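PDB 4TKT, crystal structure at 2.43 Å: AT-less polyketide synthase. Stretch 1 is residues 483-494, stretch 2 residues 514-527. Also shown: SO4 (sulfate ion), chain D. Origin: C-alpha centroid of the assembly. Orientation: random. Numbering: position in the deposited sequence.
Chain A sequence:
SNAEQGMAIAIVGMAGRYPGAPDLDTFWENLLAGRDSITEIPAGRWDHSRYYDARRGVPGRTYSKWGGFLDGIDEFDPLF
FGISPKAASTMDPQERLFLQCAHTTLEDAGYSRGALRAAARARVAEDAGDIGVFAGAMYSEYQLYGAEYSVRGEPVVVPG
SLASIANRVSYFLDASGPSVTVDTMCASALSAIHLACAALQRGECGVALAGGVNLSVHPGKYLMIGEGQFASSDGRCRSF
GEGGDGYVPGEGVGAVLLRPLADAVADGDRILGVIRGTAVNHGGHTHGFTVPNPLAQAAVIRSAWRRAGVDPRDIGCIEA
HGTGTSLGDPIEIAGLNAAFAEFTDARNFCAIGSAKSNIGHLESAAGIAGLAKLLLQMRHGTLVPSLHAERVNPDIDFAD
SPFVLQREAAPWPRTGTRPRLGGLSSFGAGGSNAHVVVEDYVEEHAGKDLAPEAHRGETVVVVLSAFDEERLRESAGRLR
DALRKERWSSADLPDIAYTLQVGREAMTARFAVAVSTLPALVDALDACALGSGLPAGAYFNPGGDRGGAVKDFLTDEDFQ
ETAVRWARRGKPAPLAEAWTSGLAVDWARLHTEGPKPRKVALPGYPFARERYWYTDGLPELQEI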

# COMPACT_ATOMS: atom_id res chain seq x y z
N LEU A 483 15.23 -2.73 15.41
CA LEU A 483 16.16 -1.77 16.01
C LEU A 483 17.59 -2.27 16.03
O LEU A 483 18.49 -1.59 16.54
CB LEU A 483 15.71 -1.41 17.43
CG LEU A 483 14.37 -0.66 17.49
CD1 LEU A 483 14.05 -0.24 18.92
CD2 LEU A 483 14.38 0.54 16.56
N ARG A 484 17.82 -3.46 15.48
CA ARG A 484 19.17 -3.98 15.34
C ARG A 484 19.77 -3.60 13.99
O ARG A 484 20.97 -3.76 13.77
CB ARG A 484 19.18 -5.50 15.51
CG ARG A 484 19.06 -5.97 16.95
CD ARG A 484 18.99 -7.49 17.04
NE ARG A 484 19.09 -7.96 18.41
CZ ARG A 484 18.81 -9.20 18.80
NH1 ARG A 484 18.41 -10.10 17.91
NH2 ARG A 484 18.94 -9.54 20.07
N LYS A 485 18.92 -3.09 13.09
CA LYS A 485 19.38 -2.68 11.76
C LYS A 485 20.34 -1.50 11.85
O LYS A 485 20.38 -0.80 12.86
CB LYS A 485 18.19 -2.33 10.86
CG LYS A 485 17.23 -3.48 10.60
CD LYS A 485 16.24 -3.12 9.51
CE LYS A 485 15.06 -4.08 9.49
NZ LYS A 485 15.49 -5.50 9.35
N GLU A 486 21.10 -1.28 10.78
CA GLU A 486 22.19 -0.32 10.78
C GLU A 486 21.73 1.13 10.94
O GLU A 486 22.48 1.97 11.44
CB GLU A 486 23.01 -0.45 9.50
N ARG A 487 20.50 1.42 10.53
CA ARG A 487 20.02 2.80 10.53
C ARG A 487 19.74 3.35 11.93
O ARG A 487 19.70 4.56 12.12
CB ARG A 487 18.75 2.91 9.68
CG ARG A 487 17.56 2.14 10.23
CD ARG A 487 16.25 2.74 9.75
NE ARG A 487 16.03 4.09 10.29
CZ ARG A 487 14.97 4.84 10.02
NH1 ARG A 487 14.02 4.39 9.22
NH2 ARG A 487 14.87 6.05 10.56
N TRP A 488 19.56 2.46 12.90
CA TRP A 488 19.15 2.88 14.23
C TRP A 488 20.31 3.12 15.19
O TRP A 488 21.27 2.34 15.23
CB TRP A 488 18.19 1.86 14.85
CG TRP A 488 16.90 1.73 14.10
CD1 TRP A 488 16.47 0.65 13.39
CD2 TRP A 488 15.87 2.72 13.98
NE1 TRP A 488 15.24 0.90 12.84
CE2 TRP A 488 14.85 2.17 13.19
CE3 TRP A 488 15.72 4.03 14.46
CZ2 TRP A 488 13.69 2.88 12.87
CZ3 TRP A 488 14.57 4.72 14.14
CH2 TRP A 488 13.57 4.15 13.36
N SER A 489 20.21 4.20 15.95
CA SER A 489 21.17 4.52 17.00
C SER A 489 20.43 5.08 18.21
O SER A 489 19.21 5.26 18.16
CB SER A 489 22.21 5.52 16.50
OG SER A 489 21.59 6.75 16.15
N SER A 490 21.17 5.35 19.28
CA SER A 490 20.57 5.86 20.51
C SER A 490 19.93 7.23 20.31
O SER A 490 19.01 7.61 21.03
CB SER A 490 21.63 5.95 21.62
OG SER A 490 22.11 4.67 21.98
N ALA A 491 20.41 7.96 19.31
CA ALA A 491 19.89 9.29 19.02
C ALA A 491 18.47 9.24 18.48
O ALA A 491 17.78 10.26 18.43
CB ALA A 491 20.81 10.01 18.04
N ASP A 492 18.03 8.05 18.09
CA ASP A 492 16.69 7.87 17.55
C ASP A 492 15.65 7.62 18.64
O ASP A 492 14.45 7.65 18.37
CB ASP A 492 16.68 6.70 16.55
CG ASP A 492 17.62 6.92 15.39
OD1 ASP A 492 17.73 8.06 14.90
OD2 ASP A 492 18.27 5.94 14.95
N LEU A 493 16.11 7.39 19.87
CA LEU A 493 15.22 7.02 20.97
C LEU A 493 14.08 8.01 21.27
O LEU A 493 12.97 7.57 21.57
CB LEU A 493 16.03 6.81 22.25
CG LEU A 493 16.71 5.45 22.39
CD1 LEU A 493 17.31 5.29 23.77
CD2 LEU A 493 15.73 4.33 22.11
N PRO A 494 14.33 9.33 21.20
CA PRO A 494 13.18 10.22 21.40
C PRO A 494 12.10 10.08 20.33
O PRO A 494 10.91 10.19 20.63
CB PRO A 494 13.81 11.62 21.35
CG PRO A 494 15.22 11.40 21.79
CD PRO A 494 15.61 10.07 21.22
N ALA A 514 11.79 2.28 30.59
CA ALA A 514 12.53 3.53 30.55
C ALA A 514 14.00 3.27 30.20
O ALA A 514 14.72 2.62 30.94
CB ALA A 514 12.43 4.25 31.89
N VAL A 515 14.43 3.79 29.05
CA VAL A 515 15.80 3.59 28.59
C VAL A 515 16.42 4.89 28.10
O VAL A 515 15.72 5.86 27.81
CB VAL A 515 15.87 2.55 27.45
CG1 VAL A 515 15.58 1.15 27.98
CG2 VAL A 515 14.90 2.91 26.34
N SER A 516 17.75 4.91 28.00
CA SER A 516 18.46 6.08 27.50
C SER A 516 19.41 5.71 26.37
O SER A 516 19.89 6.58 25.64
CB SER A 516 19.22 6.78 28.63
OG SER A 516 20.18 5.92 29.21
N THR A 517 19.68 4.42 26.22
CA THR A 517 20.52 3.93 25.12
C THR A 517 19.81 2.84 24.34
O THR A 517 19.02 2.07 24.89
CB THR A 517 21.87 3.38 25.63
OG1 THR A 517 21.66 2.11 26.25
CG2 THR A 517 22.52 4.34 26.61
N LEU A 518 20.10 2.77 23.04
CA LEU A 518 19.49 1.77 22.17
C LEU A 518 19.84 0.32 22.52
O LEU A 518 18.96 -0.54 22.49
CB LEU A 518 19.86 2.05 20.71
CG LEU A 518 19.14 1.17 19.68
CD1 LEU A 518 17.64 1.41 19.75
CD2 LEU A 518 19.67 1.42 18.28
N PRO A 519 21.12 0.02 22.84
CA PRO A 519 21.40 -1.37 23.21
C PRO A 519 20.65 -1.83 24.46
O PRO A 519 20.37 -3.02 24.60
CB PRO A 519 22.91 -1.37 23.46
CG PRO A 519 23.42 -0.24 22.64
CD PRO A 519 22.36 0.81 22.75
N ALA A 520 20.33 -0.90 25.35
CA ALA A 520 19.57 -1.22 26.55
C ALA A 520 18.12 -1.53 26.19
O ALA A 520 17.51 -2.45 26.75
CB ALA A 520 19.62 -0.08 27.55
N LEU A 521 17.57 -0.77 25.24
CA LEU A 521 16.21 -0.99 24.78
C LEU A 521 16.08 -2.35 24.10
O LEU A 521 15.12 -3.08 24.33
CB LEU A 521 15.78 0.12 23.83
CG LEU A 521 14.39 -0.03 23.20
CD1 LEU A 521 13.32 -0.21 24.26
CD2 LEU A 521 14.06 1.16 22.32
N VAL A 522 17.07 -2.69 23.26
CA VAL A 522 17.10 -3.98 22.59
C VAL A 522 17.11 -5.12 23.60
O VAL A 522 16.42 -6.12 23.43
CB VAL A 522 18.32 -4.09 21.65
CG1 VAL A 522 18.40 -5.49 21.05
CG2 VAL A 522 18.24 -3.05 20.56
N ASP A 523 17.90 -4.96 24.66
CA ASP A 523 17.97 -5.97 25.72
C ASP A 523 16.63 -6.16 26.40
O ASP A 523 16.22 -7.29 26.69
CB ASP A 523 19.03 -5.60 26.76
CG ASP A 523 20.44 -5.78 26.25
OD1 ASP A 523 20.62 -6.34 25.15
OD2 ASP A 523 21.39 -5.37 26.97
N ALA A 524 15.95 -5.06 26.68
CA ALA A 524 14.65 -5.11 27.34
C ALA A 524 13.61 -5.78 26.45
O ALA A 524 12.82 -6.59 26.91
CB ALA A 524 14.20 -3.71 27.74
N LEU A 525 13.64 -5.42 25.16
CA LEU A 525 12.72 -6.00 24.18
C LEU A 525 12.95 -7.50 24.03
O LEU A 525 12.01 -8.28 23.93
CB LEU A 525 12.87 -5.30 22.83
CG LEU A 525 12.39 -3.85 22.81
CD1 LEU A 525 12.77 -3.17 21.50
CD2 LEU A 525 10.88 -3.80 23.04
N ASP A 526 14.22 -7.89 24.00
CA ASP A 526 14.58 -9.30 23.88
C ASP A 526 14.09 -10.08 25.09
O ASP A 526 13.60 -11.20 24.97
CB ASP A 526 16.09 -9.47 23.71
CG ASP A 526 16.48 -10.85 23.22
OD1 ASP A 526 15.72 -11.42 22.41
OD2 ASP A 526 17.53 -11.36 23.64
N ALA A 527 14.23 -9.48 26.27
CA ALA A 527 13.80 -10.11 27.51
C ALA A 527 12.29 -10.33 27.52
O ALA A 527 11.82 -11.41 27.87
CB ALA A 527 14.22 -9.27 28.70
S SO4 D . 24.71 3.39 19.75
O1 SO4 D . 24.33 4.38 20.76
O2 SO4 D . 24.85 2.08 20.37
O3 SO4 D . 23.69 3.34 18.71
O4 SO4 D . 25.99 3.78 19.15

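The contact is a leucine-rich seam pinned at one point by a single hydrogen bond, and the two stretches together bury 556 Å² in it. Stretch 2 enters as the last residues of a strand. V515, buried and with its CA-to-CB bond toward stretch 1, makes a modest contribution: its CG2 lies 4.3 Å from CD1 of L493. The next two residues turn the chain from strand to helix, and their side chains start away from stretch 1, so it is mainly their backbone that is covered. CD1 of L493 rests against it, 3.4 Å from C of S516 and 3.5 Å from N of T517. A leucine suits this place because its branched end can pack on peptide atoms and on side chains alike.

T517 is the N-cap. Its OG1 accepts from N of A520 at 3.4 Å, a weak capping bond. One residue on, the first turn of the helix receives help from the other stretch: N of L518 donates to OG of S490 at 3.0 Å, almost linear at 177°. The first amides of a helix lack acceptors within the helix itself, and here a serine hydroxyl from a distant segment supplies one. The CA atoms of S490 and L518 are only 4.5 Å apart, close enough for a side chain as short as serine, in its m rotamer, to reach. The same OG donates to O1 of the sulfate at 2.5 Å, so the hydroxyl links the helix amide to the ion, which probably came from the crystallisation liquor.

L518 gives the seam its largest covered area. With chi1 t and chi2 p, it sets CD2 3.6 Å from O of W488 and 3.8 Å from CB of the same residue, while CD1 meets CD1 of L483 at 4.0 Å and CD2 of L493 at 4.2 Å. W488 thus offers its backbone and CB here, and its indole leads away. That backbone is held in shape locally, since N of S489 donates to OD2 of D492 at 2.8 Å. P519 points away from stretch 1, but its ring still flanks the serine and sulfate site, with CD 3.9 Å from OG of S490 and CG 3.5 Å from O2 of the sulfate.

L521 repeats the t, p rotamer of L518 one turn later. Its CD2 is shared by two leucines of stretch 1, lying 3.6 Å from CD2 of L493 and 3.7 Å from CD1 of L483. Beyond it the contact moves toward its polar margin. V522 brings CG2 to 4.3 Å from CB of L483, and its CG1 lies 3.7 Å from NE of R484, whose extended side chain covers the valine. L525 adds a last apolar touch, CD1 to CD1 of L483 at 4.1 Å. At D526 the charges are complementary but loosely matched: OD2 stands 4.2 Å from NH2 of R484, beyond a salt bridge. The design rule is leucines inside, with one well-aimed serine at the helix start.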